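Local coordinates for mandelate racemase/muconate lactonizing enzyme-like protein (Rubrobacter xylanophilus DSM 9941, PDB 3CYJ), which is of unknown function but belongs to the enolase superfamily, joining an alpha-plus-beta capping domain to a beta/alpha barrel that holds a sodium ion, at residues L11-Y16 with R60-K65; M36-A41 with L328-T333; L125-A130 with L341-D346; G153-A158 with L316-D321. All coordinates share one frame; numbering follows the deposited sequence.

In the fold
Interactions 1 and 2 share the antiparallel sheet of the N-terminal capping domain, where strands 8-26 and 33-43 are neighbours; the centres of the two interactions lie about 14 Å apart. Interaction 1 packs that sheet on helix 57-70, and interaction 2 ties it to the end of helix 320-329 in the barrel domain. Helix 320-329 also starts in interaction 4, which lies within the barrel. Along the chain the two loops of interaction 3 alternate with the segments of interaction 2 and enclose those of interaction 4, touching it through Leu341 and Leu316. Interaction 1 lies in the capping domain and interaction 4 in the barrel, about 31 Å apart between centres; interaction 2 joins the domains.

Interaction 1. Residues L11-Y16 with R60-K65; sequences LEVSAY and RFVESK
With CG1 of Val13 anti to the backbone N (chi1 -169°), CG2 falls beside that N and anti to the carbonyl carbon, and it is this CG2 that meets CG1 of Val62, itself anti to the backbone N (chi1 174°). Val13 CG2 and Val62 CG1 are only 3.3 Å apart, tighter than usual van der Waals contact, and the side chains meet obliquely. Leu11, two residues back on the same side of the strand, approaches Val62 at about a right angle and brings CD1 to 4.2 Å from Val62 CG1. Short branched side chains suit this interface, since strand 11-16 and helix 60-65 run nearly antiparallel with axes 8.7 Å apart. Glu63 turns its side chain toward Val13, with OE2 3.9 Å from Val13 CB and CG 4.1 Å from Val13 CG2. A long ion pair with Arg60 adds only charge attraction, as no N-H points at the oxygen. The contact packs helix 57-70 on the capping-domain sheet: Val13 also meets Ile37 of strand 33-43, Leu11 reaches Ala67 and Ala70 further along helix 57-70, and Val62 packs on Ala101 and Val105 of helix 97-116.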
loop_
_atom_site.group_PDB
_atom_site.type_symbol
_atom_site.label_atom_id
_atom_site.label_comp_id
_atom_site.label_asym_id
_atom_site.label_seq_id
_atom_site.Cartn_x
_atom_site.Cartn_y
_atom_site.Cartn_z
ATOM N N LEU A 11 -2.050 -48.203 -15.048
ATOM C CA LEU A 11 -1.651 -47.065 -15.874
ATOM C C LEU A 11 -0.551 -47.473 -16.823
ATOM O O LEU A 11 0.394 -48.104 -16.400
ATOM C CB LEU A 11 -1.085 -45.948 -15.006
ATOM C CG LEU A 11 -1.957 -45.084 -14.142
ATOM C CD1 LEU A 11 -1.057 -43.882 -13.862
ATOM C CD2 LEU A 11 -3.219 -44.742 -14.894
ATOM N N GLU A 12 -0.664 -47.111 -18.089
ATOM C CA GLU A 12 0.414 -47.361 -19.037
ATOM C C GLU A 12 0.942 -46.018 -19.507
ATOM O O GLU A 12 0.174 -45.155 -19.879
ATOM C CB GLU A 12 -0.057 -48.120 -20.295
ATOM C CG GLU A 12 -0.972 -49.308 -20.062
ATOM C CD GLU A 12 -1.457 -49.936 -21.393
ATOM O OE1 GLU A 12 -1.077 -51.130 -21.663
ATOM O OE2 GLU A 12 -2.196 -49.245 -22.165
ATOM N N VAL A 13 2.252 -45.877 -19.549
ATOM C CA VAL A 13 2.871 -44.650 -19.968
ATOM C C VAL A 13 3.740 -44.930 -21.197
ATOM O O VAL A 13 4.430 -45.927 -21.238
ATOM C CB VAL A 13 3.802 -44.049 -18.821
ATOM C CG1 VAL A 13 4.220 -42.646 -19.168
ATOM C CG2 VAL A 13 3.103 -44.064 -17.499
ATOM N N SER A 14 3.723 -44.015 -22.162
ATOM C CA SER A 14 4.527 -44.116 -23.363
ATOM C C SER A 14 4.755 -42.708 -23.877
ATOM O O SER A 14 4.106 -41.783 -23.416
ATOM C CB SER A 14 3.845 -45.018 -24.406
ATOM O OG SER A 14 2.564 -44.527 -24.785
ATOM N N ALA A 15 5.696 -42.529 -24.795
ATOM C CA ALA A 15 6.076 -41.206 -25.243
ATOM C C ALA A 15 6.365 -41.265 -26.712
ATOM O O ALA A 15 6.792 -42.297 -27.239
ATOM C CB ALA A 15 7.320 -40.686 -24.476
ATOM N N TYR A 16 6.138 -40.151 -27.386
ATOM C CA TYR A 16 6.334 -40.065 -28.830
ATOM C C TYR A 16 6.959 -38.734 -29.120
ATOM O O TYR A 16 6.578 -37.696 -28.520
ATOM C CB TYR A 16 4.998 -40.201 -29.563
ATOM C CG TYR A 16 4.229 -41.369 -29.028
ATOM C CD1 TYR A 16 4.418 -42.669 -29.552
ATOM C CD2 TYR A 16 3.376 -41.207 -27.946
ATOM C CE1 TYR A 16 3.753 -43.758 -29.026
ATOM C CE2 TYR A 16 2.720 -42.267 -27.401
ATOM C CZ TYR A 16 2.898 -43.560 -27.947
ATOM O OH TYR A 16 2.204 -44.634 -27.384
ATOM N N ARG A 60 8.884 -41.284 -16.923
ATOM C CA ARG A 60 9.523 -41.895 -15.751
ATOM C C ARG A 60 8.948 -41.393 -14.386
ATOM O O ARG A 60 8.732 -42.193 -13.429
ATOM C CB ARG A 60 11.062 -41.676 -15.835
ATOM C CG ARG A 60 11.816 -42.518 -14.791
ATOM C CD ARG A 60 11.587 -44.059 -15.081
ATOM N NE ARG A 60 11.770 -44.887 -13.893
ATOM C CZ ARG A 60 12.944 -45.391 -13.501
ATOM N NH1 ARG A 60 14.073 -45.134 -14.196
ATOM N NH2 ARG A 60 12.991 -46.157 -12.404
ATOM N N PHE A 61 8.682 -40.073 -14.292
ATOM C CA PHE A 61 8.014 -39.514 -13.114
ATOM C C PHE A 61 6.641 -40.167 -12.852
ATOM O O PHE A 61 6.313 -40.504 -11.722
ATOM C CB PHE A 61 7.839 -37.977 -13.252
ATOM C CG PHE A 61 7.528 -37.274 -11.936
ATOM C CD1 PHE A 61 8.526 -36.623 -11.221
ATOM C CD2 PHE A 61 6.215 -37.263 -11.416
ATOM C CE1 PHE A 61 8.227 -35.965 -9.972
ATOM C CE2 PHE A 61 5.911 -36.613 -10.210
ATOM C CZ PHE A 61 6.926 -35.962 -9.485
ATOM N N VAL A 62 5.821 -40.295 -13.890
ATOM C CA VAL A 62 4.528 -41.043 -13.769
ATOM C C VAL A 62 4.733 -42.461 -13.237
ATOM O O VAL A 62 4.074 -42.888 -12.268
ATOM C CB VAL A 62 3.767 -41.123 -15.124
ATOM C CG1 VAL A 62 2.508 -42.013 -15.026
ATOM C CG2 VAL A 62 3.456 -39.698 -15.650
ATOM N N GLU A 63 5.670 -43.193 -13.855
ATOM C CA GLU A 63 5.909 -44.588 -13.426
ATOM C C GLU A 63 6.299 -44.611 -11.964
ATOM O O GLU A 63 5.742 -45.367 -11.175
ATOM C CB GLU A 63 6.981 -45.263 -14.285
ATOM C CG GLU A 63 6.469 -45.454 -15.681
ATOM C CD GLU A 63 7.570 -45.702 -16.735
ATOM O OE1 GLU A 63 8.793 -45.764 -16.415
ATOM O OE2 GLU A 63 7.192 -45.801 -17.921
ATOM N N SER A 64 7.239 -43.725 -11.611
ATOM C CA SER A 64 7.908 -43.802 -10.334
ATOM C C SER A 64 7.016 -43.320 -9.215
ATOM O O SER A 64 6.992 -43.916 -8.130
ATOM C CB SER A 64 9.194 -42.999 -10.403
ATOM O OG SER A 64 9.682 -42.742 -9.097
ATOM N N LYS A 65 6.286 -42.227 -9.451
ATOM C CA LYS A 65 5.576 -41.592 -8.347
ATOM C C LYS A 65 4.039 -41.701 -8.464
ATOM O O LYS A 65 3.363 -41.696 -7.464
ATOM C CB LYS A 65 5.951 -40.094 -8.224
ATOM C CG LYS A 65 7.383 -39.799 -7.821
ATOM C CD LYS A 65 7.784 -40.561 -6.529
ATOM C CE LYS A 65 7.107 -40.039 -5.330
ATOM N NZ LYS A 65 7.324 -40.928 -4.117
#

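Interaction 2. Residues M36-A41 with L328-T333; sequences MILVEA and LLFDGT
A buried, wholly apolar contact between domains brings Met36 and Leu38 of the capping sheet against Leu329 and Phe330, where helix 320-329 of the barrel domain ends. Met36 and Phe330 carry most of it. Met36 has its CG anti to the backbone N (chi1 -175°), and a bend at chi3 (-76°) sets CE beside the ring. The Met36 CE carbon comes within 3.7 Å of Phe330 CE1, approaching the ring obliquely. The sulfur, SD, sits 4.9 Å from the centroid of the Phe330 ring and 60° off its normal, a Met-aromatic contact in which the polarisable sulfur is matched to the aromatic ring. Tip to tip with Met36 stands Leu329, whose CD1 is 4.0 Å from Met36 SD. In the enolase superfamily the capping domain packs on a beta/alpha barrel, and strand 33-43 and helix 320-329 come from these two parts. Phe330 is the first residue to leave the helical conformation, and it starts the short strand 330-331 that pairs with strand 353-354. Leu38 slides past Phe330 in the opposite direction and places CD1 at the edge of the ring, near its plane, 4.0 Å from Phe330 CZ. A flexible, unbranched methionine fits well here, because it can follow both a leucine tip and a flat ring. Met36 also touches Tyr51 and Tyr53 of strand 46-53, and Phe330 touches Leu352.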
loop_
_atom_site.group_PDB
_atom_site.type_symbol
_atom_site.label_atom_id
_atom_site.label_comp_id
_atom_site.label_asym_id
_atom_site.label_seq_id
_atom_site.Cartn_x
_atom_site.Cartn_y
_atom_site.Cartn_z
ATOM N N MET A 36 5.237 -35.860 -26.885
ATOM C CA MET A 36 4.052 -36.135 -26.145
ATOM C C MET A 36 4.235 -37.307 -25.196
ATOM O O MET A 36 4.701 -38.375 -25.587
ATOM C CB MET A 36 2.875 -36.394 -27.099
ATOM C CG MET A 36 1.530 -36.576 -26.390
ATOM S SD MET A 36 0.246 -37.386 -27.463
ATOM C CE MET A 36 -0.140 -36.037 -28.475
ATOM N N ILE A 37 3.855 -37.131 -23.936
ATOM C CA ILE A 37 3.883 -38.253 -23.029
ATOM C C ILE A 37 2.440 -38.688 -22.831
ATOM O O ILE A 37 1.592 -37.853 -22.548
ATOM C CB ILE A 37 4.600 -37.924 -21.685
ATOM C CG1 ILE A 37 6.044 -37.442 -21.942
ATOM C CG2 ILE A 37 4.574 -39.134 -20.754
ATOM C CD1 ILE A 37 6.152 -35.932 -22.281
ATOM N N LEU A 38 2.166 -39.989 -22.979
ATOM C CA LEU A 38 0.791 -40.455 -23.058
ATOM C C LEU A 38 0.514 -41.418 -21.922
ATOM O O LEU A 38 1.286 -42.359 -21.709
ATOM C CB LEU A 38 0.504 -41.143 -24.426
ATOM C CG LEU A 38 -0.963 -41.703 -24.527
ATOM C CD1 LEU A 38 -2.046 -40.606 -24.789
ATOM C CD2 LEU A 38 -1.003 -42.799 -25.540
ATOM N N VAL A 39 -0.549 -41.162 -21.170
ATOM C CA VAL A 39 -0.952 -42.061 -20.110
ATOM C C VAL A 39 -2.258 -42.753 -20.501
ATOM O O VAL A 39 -3.203 -42.103 -21.030
ATOM C CB VAL A 39 -1.098 -41.297 -18.744
ATOM C CG1 VAL A 39 -1.599 -42.203 -17.603
ATOM C CG2 VAL A 39 0.233 -40.613 -18.372
ATOM N N GLU A 40 -2.300 -44.069 -20.287
ATOM C CA GLU A 40 -3.570 -44.766 -20.430
ATOM C C GLU A 40 -3.958 -45.396 -19.141
ATOM O O GLU A 40 -3.155 -46.153 -18.514
ATOM C CB GLU A 40 -3.574 -45.787 -21.566
ATOM C CG GLU A 40 -3.227 -45.140 -22.912
ATOM C CD GLU A 40 -3.488 -46.101 -24.076
ATOM O OE1 GLU A 40 -3.621 -47.305 -23.765
ATOM O OE2 GLU A 40 -3.571 -45.670 -25.268
ATOM N N ALA A 41 -5.189 -45.056 -18.739
ATOM C CA ALA A 41 -5.764 -45.578 -17.510
ATOM C C ALA A 41 -6.833 -46.611 -17.817
ATOM O O ALA A 41 -7.820 -46.318 -18.523
ATOM C CB ALA A 41 -6.340 -44.475 -16.655
ATOM N N LEU A 328 -2.013 -36.416 -36.307
ATOM C CA LEU A 328 -1.107 -37.448 -36.722
ATOM C C LEU A 328 -1.207 -38.666 -35.818
ATOM O O LEU A 328 -1.121 -39.792 -36.297
ATOM C CB LEU A 328 0.302 -36.872 -36.645
ATOM C CG LEU A 328 1.531 -37.579 -37.227
ATOM C CD1 LEU A 328 1.358 -37.979 -38.718
ATOM C CD2 LEU A 328 2.781 -36.681 -37.054
ATOM N N LEU A 329 -1.407 -38.456 -34.509
ATOM C CA LEU A 329 -1.383 -39.572 -33.552
ATOM C C LEU A 329 -2.740 -40.123 -33.113
ATOM O O LEU A 329 -2.817 -41.260 -32.632
ATOM C CB LEU A 329 -0.561 -39.225 -32.306
ATOM C CG LEU A 329 0.927 -38.943 -32.369
ATOM C CD1 LEU A 329 1.401 -38.998 -30.965
ATOM C CD2 LEU A 329 1.673 -39.968 -33.197
ATOM N N PHE A 330 -3.794 -39.328 -33.240
ATOM C CA PHE A 330 -5.099 -39.759 -32.790
ATOM C C PHE A 330 -6.113 -39.730 -33.913
ATOM O O PHE A 330 -6.032 -38.879 -34.802
ATOM C CB PHE A 330 -5.640 -38.824 -31.712
ATOM C CG PHE A 330 -4.835 -38.777 -30.458
ATOM C CD1 PHE A 330 -4.286 -37.560 -30.030
ATOM C CD2 PHE A 330 -4.681 -39.922 -29.664
ATOM C CE1 PHE A 330 -3.540 -37.483 -28.863
ATOM C CE2 PHE A 330 -3.944 -39.874 -28.491
ATOM C CZ PHE A 330 -3.361 -38.657 -28.084
ATOM N N ASP A 331 -7.082 -40.646 -33.853
ATOM C CA ASP A 331 -8.338 -40.464 -34.567
ATOM C C ASP A 331 -9.238 -39.704 -33.637
ATOM O O ASP A 331 -9.192 -39.941 -32.414
ATOM C CB ASP A 331 -9.068 -41.795 -34.799
ATOM C CG ASP A 331 -8.285 -42.753 -35.638
ATOM O OD1 ASP A 331 -8.093 -42.443 -36.826
ATOM O OD2 ASP A 331 -7.888 -43.835 -35.112
ATOM N N GLY A 332 -10.086 -38.849 -34.206
ATOM C CA GLY A 332 -11.119 -38.189 -33.419
ATOM C C GLY A 332 -10.861 -36.716 -33.153
ATOM O O GLY A 332 -11.568 -36.100 -32.371
ATOM N N THR A 333 -9.851 -36.156 -33.798
ATOM C CA THR A 333 -9.517 -34.767 -33.579
ATOM C C THR A 333 -10.559 -33.880 -34.268
ATOM O O THR A 333 -11.124 -34.246 -35.280
ATOM C CB THR A 333 -8.090 -34.416 -34.068
ATOM O OG1 THR A 333 -8.022 -34.521 -35.508
ATOM C CG2 THR A 333 -7.002 -35.328 -33.364
#

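Interaction 3. Residues L125-A130 with L341-D346; sequences LPRFHA and LRPDPD
Two irregular loops meet where Arg127 and Ala130, just before the first barrel strand, pack on Arg342 and Pro343, which follow the short strand 340-341. The Arg127 chain is extended from CG to NE, with CG anti to the backbone N (chi1 -175°), and this carries the guanidinium forward along its own loop, to the carbonyls of His129 and Ala130. There Arg127 NE donates to His129 O at 2.8 Å in an almost straight bond (169°), while NH2 makes a weak bond to Ala130 O. These bonds fix the rotation of the guanidinium, its edge turned to His129 O, and NH1 adds a salt bridge to Asp123. Arg127 NH2 lies 3.9 Å from Pro343 CG, the proline ring meeting the guanidinium obliquely. Pro343 CD also comes within 3.6 Å of Ala130 O. Proline suits this place as a rigid, compact apolar ring beside the guanidinium and the Ala130 carbonyl. Arg342 bends at chi3 to bring NH1 to 4.0 Å from the small Ala130 CB; its NH2 makes a weak, long ion pair with Glu131. Pro343 touches His305 of helix 300-306 and Ala122 of helix 121-124, Leu341 pairs through its backbone with Val132 of strand 132-137, and Arg127 touches Ser77 of a third subunit.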
loop_
_atom_site.group_PDB
_atom_site.type_symbol
_atom_site.label_atom_id
_atom_site.label_comp_id
_atom_site.label_asym_id
_atom_site.label_seq_id
_atom_site.Cartn_x
_atom_site.Cartn_y
_atom_site.Cartn_z
ATOM N N LEU A 125 -18.223 -33.081 -17.142
ATOM C CA LEU A 125 -17.805 -31.942 -16.339
ATOM C C LEU A 125 -18.962 -30.942 -16.237
ATOM O O LEU A 125 -19.913 -31.027 -17.033
ATOM C CB LEU A 125 -16.634 -31.292 -17.055
ATOM C CG LEU A 125 -15.358 -32.159 -17.127
ATOM C CD1 LEU A 125 -14.381 -31.596 -18.109
ATOM C CD2 LEU A 125 -14.766 -32.275 -15.714
ATOM N N PRO A 126 -18.884 -29.983 -15.282
ATOM C CA PRO A 126 -19.854 -28.893 -15.239
ATOM C C PRO A 126 -19.777 -28.165 -16.570
ATOM O O PRO A 126 -18.700 -27.787 -16.999
ATOM C CB PRO A 126 -19.308 -27.988 -14.130
ATOM C CG PRO A 126 -18.631 -28.941 -13.209
ATOM C CD PRO A 126 -17.917 -29.890 -14.170
ATOM N N ARG A 127 -20.877 -27.988 -17.265
ATOM C CA ARG A 127 -20.734 -27.499 -18.611
ATOM C C ARG A 127 -21.448 -26.161 -18.803
ATOM O O ARG A 127 -22.656 -26.046 -18.577
ATOM C CB ARG A 127 -21.201 -28.578 -19.607
ATOM C CG ARG A 127 -20.966 -28.203 -21.071
ATOM C CD ARG A 127 -21.147 -29.386 -22.009
ATOM N NE ARG A 127 -20.693 -29.003 -23.340
ATOM C CZ ARG A 127 -20.695 -29.827 -24.393
ATOM N NH1 ARG A 127 -21.176 -31.064 -24.244
ATOM N NH2 ARG A 127 -20.252 -29.408 -25.587
ATOM N N PHE A 128 -20.678 -25.165 -19.248
ATOM C CA PHE A 128 -21.164 -23.815 -19.540
ATOM C C PHE A 128 -21.311 -23.627 -21.038
ATOM O O PHE A 128 -22.177 -22.869 -21.455
ATOM C CB PHE A 128 -20.164 -22.733 -19.054
ATOM C CG PHE A 128 -20.169 -22.493 -17.546
ATOM C CD1 PHE A 128 -21.110 -21.638 -16.950
ATOM C CD2 PHE A 128 -19.239 -23.103 -16.749
ATOM C CE1 PHE A 128 -21.115 -21.418 -15.573
ATOM C CE2 PHE A 128 -19.217 -22.901 -15.348
ATOM C CZ PHE A 128 -20.156 -22.060 -14.763
ATOM N N HIS A 129 -20.452 -24.250 -21.848
ATOM C CA HIS A 129 -20.397 -23.961 -23.273
ATOM C C HIS A 129 -20.617 -25.196 -24.130
ATOM O O HIS A 129 -20.093 -26.308 -23.807
ATOM C CB HIS A 129 -19.048 -23.344 -23.691
ATOM C CG HIS A 129 -18.555 -22.257 -22.774
ATOM N ND1 HIS A 129 -19.220 -21.051 -22.607
ATOM C CD2 HIS A 129 -17.476 -22.215 -21.952
ATOM C CE1 HIS A 129 -18.557 -20.313 -21.737
ATOM N NE2 HIS A 129 -17.504 -21.003 -21.312
ATOM N N ALA A 130 -21.355 -25.002 -25.241
ATOM C CA ALA A 130 -21.607 -26.079 -26.222
ATOM C C ALA A 130 -20.411 -26.283 -27.153
ATOM O O ALA A 130 -19.966 -27.387 -27.369
ATOM C CB ALA A 130 -22.854 -25.749 -27.044
ATOM N N LEU A 341 -14.266 -25.020 -31.741
ATOM C CA LEU A 341 -14.235 -26.455 -31.594
ATOM C C LEU A 341 -15.459 -26.927 -30.832
ATOM O O LEU A 341 -15.732 -26.424 -29.753
ATOM C CB LEU A 341 -12.970 -26.894 -30.832
ATOM C CG LEU A 341 -11.641 -26.648 -31.524
ATOM C CD1 LEU A 341 -10.455 -27.161 -30.643
ATOM C CD2 LEU A 341 -11.602 -27.304 -32.912
ATOM N N ARG A 342 -16.175 -27.906 -31.376
ATOM C CA ARG A 342 -17.307 -28.504 -30.695
ATOM C C ARG A 342 -17.026 -29.944 -30.332
ATOM O O ARG A 342 -16.735 -30.759 -31.205
ATOM C CB ARG A 342 -18.563 -28.452 -31.594
ATOM C CG ARG A 342 -19.864 -28.917 -30.925
ATOM C CD ARG A 342 -21.006 -28.977 -31.958
ATOM N NE ARG A 342 -21.268 -27.663 -32.555
ATOM C CZ ARG A 342 -22.046 -26.713 -32.001
ATOM N NH1 ARG A 342 -22.662 -26.930 -30.836
ATOM N NH2 ARG A 342 -22.213 -25.546 -32.614
ATOM N N PRO A 343 -17.111 -30.282 -29.048
ATOM C CA PRO A 343 -17.028 -31.699 -28.752
ATOM C C PRO A 343 -18.033 -32.525 -29.565
ATOM O O PRO A 343 -19.175 -32.060 -29.867
ATOM C CB PRO A 343 -17.356 -31.758 -27.257
ATOM C CG PRO A 343 -16.752 -30.513 -26.759
ATOM C CD PRO A 343 -17.084 -29.474 -27.823
ATOM N N ASP A 344 -17.614 -33.745 -29.916
ATOM C CA ASP A 344 -18.475 -34.648 -30.686
ATOM C C ASP A 344 -19.432 -35.304 -29.700
ATOM O O ASP A 344 -18.977 -36.047 -28.841
ATOM C CB ASP A 344 -17.623 -35.715 -31.387
ATOM C CG ASP A 344 -18.362 -36.407 -32.546
ATOM O OD1 ASP A 344 -19.548 -36.831 -32.345
ATOM O OD2 ASP A 344 -17.739 -36.512 -33.637
ATOM N N PRO A 345 -20.758 -35.026 -29.811
ATOM C CA PRO A 345 -21.724 -35.650 -28.888
ATOM C C PRO A 345 -21.853 -37.165 -29.136
ATOM O O PRO A 345 -22.347 -37.892 -28.277
ATOM C CB PRO A 345 -23.050 -34.927 -29.184
ATOM C CG PRO A 345 -22.915 -34.379 -30.587
ATOM C CD PRO A 345 -21.403 -34.203 -30.858
ATOM N N ASP A 346 -21.397 -37.655 -30.283
ATOM C CA ASP A 346 -21.494 -39.097 -30.527
ATOM C C ASP A 346 -20.304 -39.911 -30.060
ATOM O O ASP A 346 -20.357 -41.127 -30.177
ATOM C CB ASP A 346 -21.770 -39.449 -32.000
ATOM C CG ASP A 346 -23.014 -38.765 -32.549
ATOM O OD1 ASP A 346 -24.036 -38.631 -31.827
ATOM O OD2 ASP A 346 -22.942 -38.336 -33.731
#

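Interaction 4. Residues G153-A158 with L316-D321; sequences GGWAAA and LEYFHD
Within the barrel domain, Trp155 of helix 145-157 spans the distance to Tyr318 and His320, at the junction of the last barrel strand, 313-319, with helix 320-329. The backbones remain well apart, the nearest CA atoms, those of Trp155 and Tyr318, being 10.1 Å from each other, so the large indole has to bridge the gap. Its CG lies beside the backbone N (chi1 -72°), which directs the ring away from its helix toward the strand. Trp155 NE1 comes to 4.3 Å from Tyr318 CD2. It lies at the edge of the Tyr318 ring, near its plane, whereas Tyr318 CD2 is oblique to the indole; no stack and no hydrogen bond results. The fold is the beta/alpha barrel of the enolase superfamily, in which strand 132-137, leading into the Trp155 helix, lies beside strand 313-319 and closes the barrel. Tyr318 is the centre of an inverse gamma turn, a tight kink just before helix 320-329 begins. Beyond that turn His320 presents its CB to the edge of the indole, 4.4 Å from Trp155 CZ2. The imidazole is engaged elsewhere, NE2 being hydrogen-bonded to OD1 of Asp21 on strand 8-26. Histidine thus offers an aliphatic CB to Trp155 and its polar end to a partner in the capping domain. The bound sodium ion is about 13 Å from the side chain of His320.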
loop_
_atom_site.group_PDB
_atom_site.type_symbol
_atom_site.label_atom_id
_atom_site.label_comp_id
_atom_site.label_asym_id
_atom_site.label_seq_id
_atom_site.Cartn_x
_atom_site.Cartn_y
_atom_site.Cartn_z
ATOM N N GLY A 153 -2.980 -16.545 -43.215
ATOM C CA GLY A 153 -4.029 -16.338 -44.223
ATOM C C GLY A 153 -4.853 -17.594 -44.284
ATOM O O GLY A 153 -6.087 -17.552 -44.335
ATOM N N GLY A 154 -4.160 -18.736 -44.228
ATOM C CA GLY A 154 -4.815 -20.042 -44.276
ATOM C C GLY A 154 -5.838 -20.154 -43.177
ATOM O O GLY A 154 -7.013 -20.512 -43.437
ATOM N N TRP A 155 -5.436 -19.807 -41.944
ATOM C CA TRP A 155 -6.398 -19.860 -40.843
ATOM C C TRP A 155 -7.563 -18.868 -41.010
ATOM O O TRP A 155 -8.662 -19.192 -40.635
ATOM C CB TRP A 155 -5.727 -19.622 -39.508
ATOM C CG TRP A 155 -4.880 -20.733 -39.023
ATOM C CD1 TRP A 155 -5.146 -22.059 -39.098
ATOM C CD2 TRP A 155 -3.627 -20.610 -38.322
ATOM N NE1 TRP A 155 -4.142 -22.773 -38.506
ATOM C CE2 TRP A 155 -3.195 -21.909 -38.021
ATOM C CE3 TRP A 155 -2.832 -19.519 -37.922
ATOM C CZ2 TRP A 155 -1.993 -22.160 -37.346
ATOM C CZ3 TRP A 155 -1.628 -19.772 -37.252
ATOM C CH2 TRP A 155 -1.221 -21.075 -36.967
ATOM N N ALA A 156 -7.311 -17.672 -41.542
ATOM C CA ALA A 156 -8.384 -16.667 -41.712
ATOM C C ALA A 156 -9.411 -17.112 -42.745
ATOM O O ALA A 156 -10.613 -17.013 -42.499
ATOM C CB ALA A 156 -7.831 -15.288 -42.102
ATOM N N ALA A 157 -8.906 -17.621 -43.868
ATOM C CA ALA A 157 -9.683 -18.206 -44.960
ATOM C C ALA A 157 -10.572 -19.367 -44.494
ATOM O O ALA A 157 -11.664 -19.571 -45.058
ATOM C CB ALA A 157 -8.720 -18.687 -46.089
ATOM N N ALA A 158 -10.092 -20.127 -43.504
ATOM C CA ALA A 158 -10.871 -21.173 -42.858
ATOM C C ALA A 158 -11.923 -20.629 -41.898
ATOM O O ALA A 158 -12.578 -21.394 -41.185
ATOM C CB ALA A 158 -9.950 -22.148 -42.111
ATOM N N LEU A 316 -9.427 -20.484 -26.848
ATOM C CA LEU A 316 -8.385 -21.483 -26.645
ATOM C C LEU A 316 -7.437 -21.390 -27.822
ATOM O O LEU A 316 -7.840 -21.006 -28.943
ATOM C CB LEU A 316 -8.967 -22.900 -26.412
ATOM C CG LEU A 316 -9.376 -23.867 -27.551
ATOM C CD1 LEU A 316 -8.278 -24.235 -28.619
ATOM C CD2 LEU A 316 -9.967 -25.156 -26.982
ATOM N N GLU A 317 -6.175 -21.698 -27.550
ATOM C CA GLU A 317 -5.107 -21.630 -28.534
ATOM C C GLU A 317 -5.081 -22.909 -29.377
ATOM O O GLU A 317 -4.868 -24.031 -28.852
ATOM C CB GLU A 317 -3.750 -21.496 -27.850
ATOM C CG GLU A 317 -2.605 -21.491 -28.825
ATOM C CD GLU A 317 -1.276 -21.458 -28.145
ATOM O OE1 GLU A 317 -1.141 -22.045 -27.035
ATOM O OE2 GLU A 317 -0.379 -20.837 -28.734
ATOM N N TYR A 318 -5.305 -22.718 -30.668
ATOM C CA TYR A 318 -5.186 -23.812 -31.630
ATOM C C TYR A 318 -3.743 -23.863 -32.075
ATOM O O TYR A 318 -3.384 -23.291 -33.109
ATOM C CB TYR A 318 -6.106 -23.547 -32.854
ATOM C CG TYR A 318 -6.210 -24.708 -33.764
ATOM C CD1 TYR A 318 -6.938 -25.867 -33.392
ATOM C CD2 TYR A 318 -5.542 -24.698 -34.983
ATOM C CE1 TYR A 318 -7.002 -26.989 -34.245
ATOM C CE2 TYR A 318 -5.583 -25.810 -35.834
ATOM C CZ TYR A 318 -6.326 -26.942 -35.458
ATOM O OH TYR A 318 -6.356 -28.032 -36.310
ATOM N N PHE A 319 -2.905 -24.499 -31.266
ATOM C CA PHE A 319 -1.453 -24.387 -31.457
ATOM C C PHE A 319 -0.954 -25.307 -32.556
ATOM O O PHE A 319 -1.189 -26.519 -32.517
ATOM C CB PHE A 319 -0.705 -24.687 -30.146
ATOM C CG PHE A 319 0.795 -24.435 -30.244
ATOM C CD1 PHE A 319 1.274 -23.216 -30.730
ATOM C CD2 PHE A 319 1.692 -25.390 -29.862
ATOM C CE1 PHE A 319 2.629 -22.945 -30.824
ATOM C CE2 PHE A 319 3.090 -25.140 -29.931
ATOM C CZ PHE A 319 3.549 -23.914 -30.419
ATOM N N HIS A 320 -0.288 -24.727 -33.544
ATOM C CA HIS A 320 0.176 -25.493 -34.711
ATOM C C HIS A 320 0.847 -26.801 -34.338
ATOM O O HIS A 320 0.339 -27.868 -34.664
ATOM C CB HIS A 320 1.120 -24.651 -35.592
ATOM C CG HIS A 320 1.796 -25.441 -36.676
ATOM N ND1 HIS A 320 1.113 -25.977 -37.757
ATOM C CD2 HIS A 320 3.097 -25.793 -36.842
ATOM C CE1 HIS A 320 1.963 -26.644 -38.521
ATOM N NE2 HIS A 320 3.174 -26.529 -37.999
ATOM N N ASP A 321 1.978 -26.758 -33.631
ATOM C CA ASP A 321 2.695 -28.008 -33.288
ATOM C C ASP A 321 1.757 -29.092 -32.801
ATOM O O ASP A 321 1.887 -30.268 -33.169
ATOM C CB ASP A 321 3.751 -27.796 -32.226
ATOM C CG ASP A 321 4.856 -26.839 -32.656
ATOM O OD1 ASP A 321 4.731 -26.171 -33.689
ATOM O OD2 ASP A 321 5.882 -26.723 -31.950
#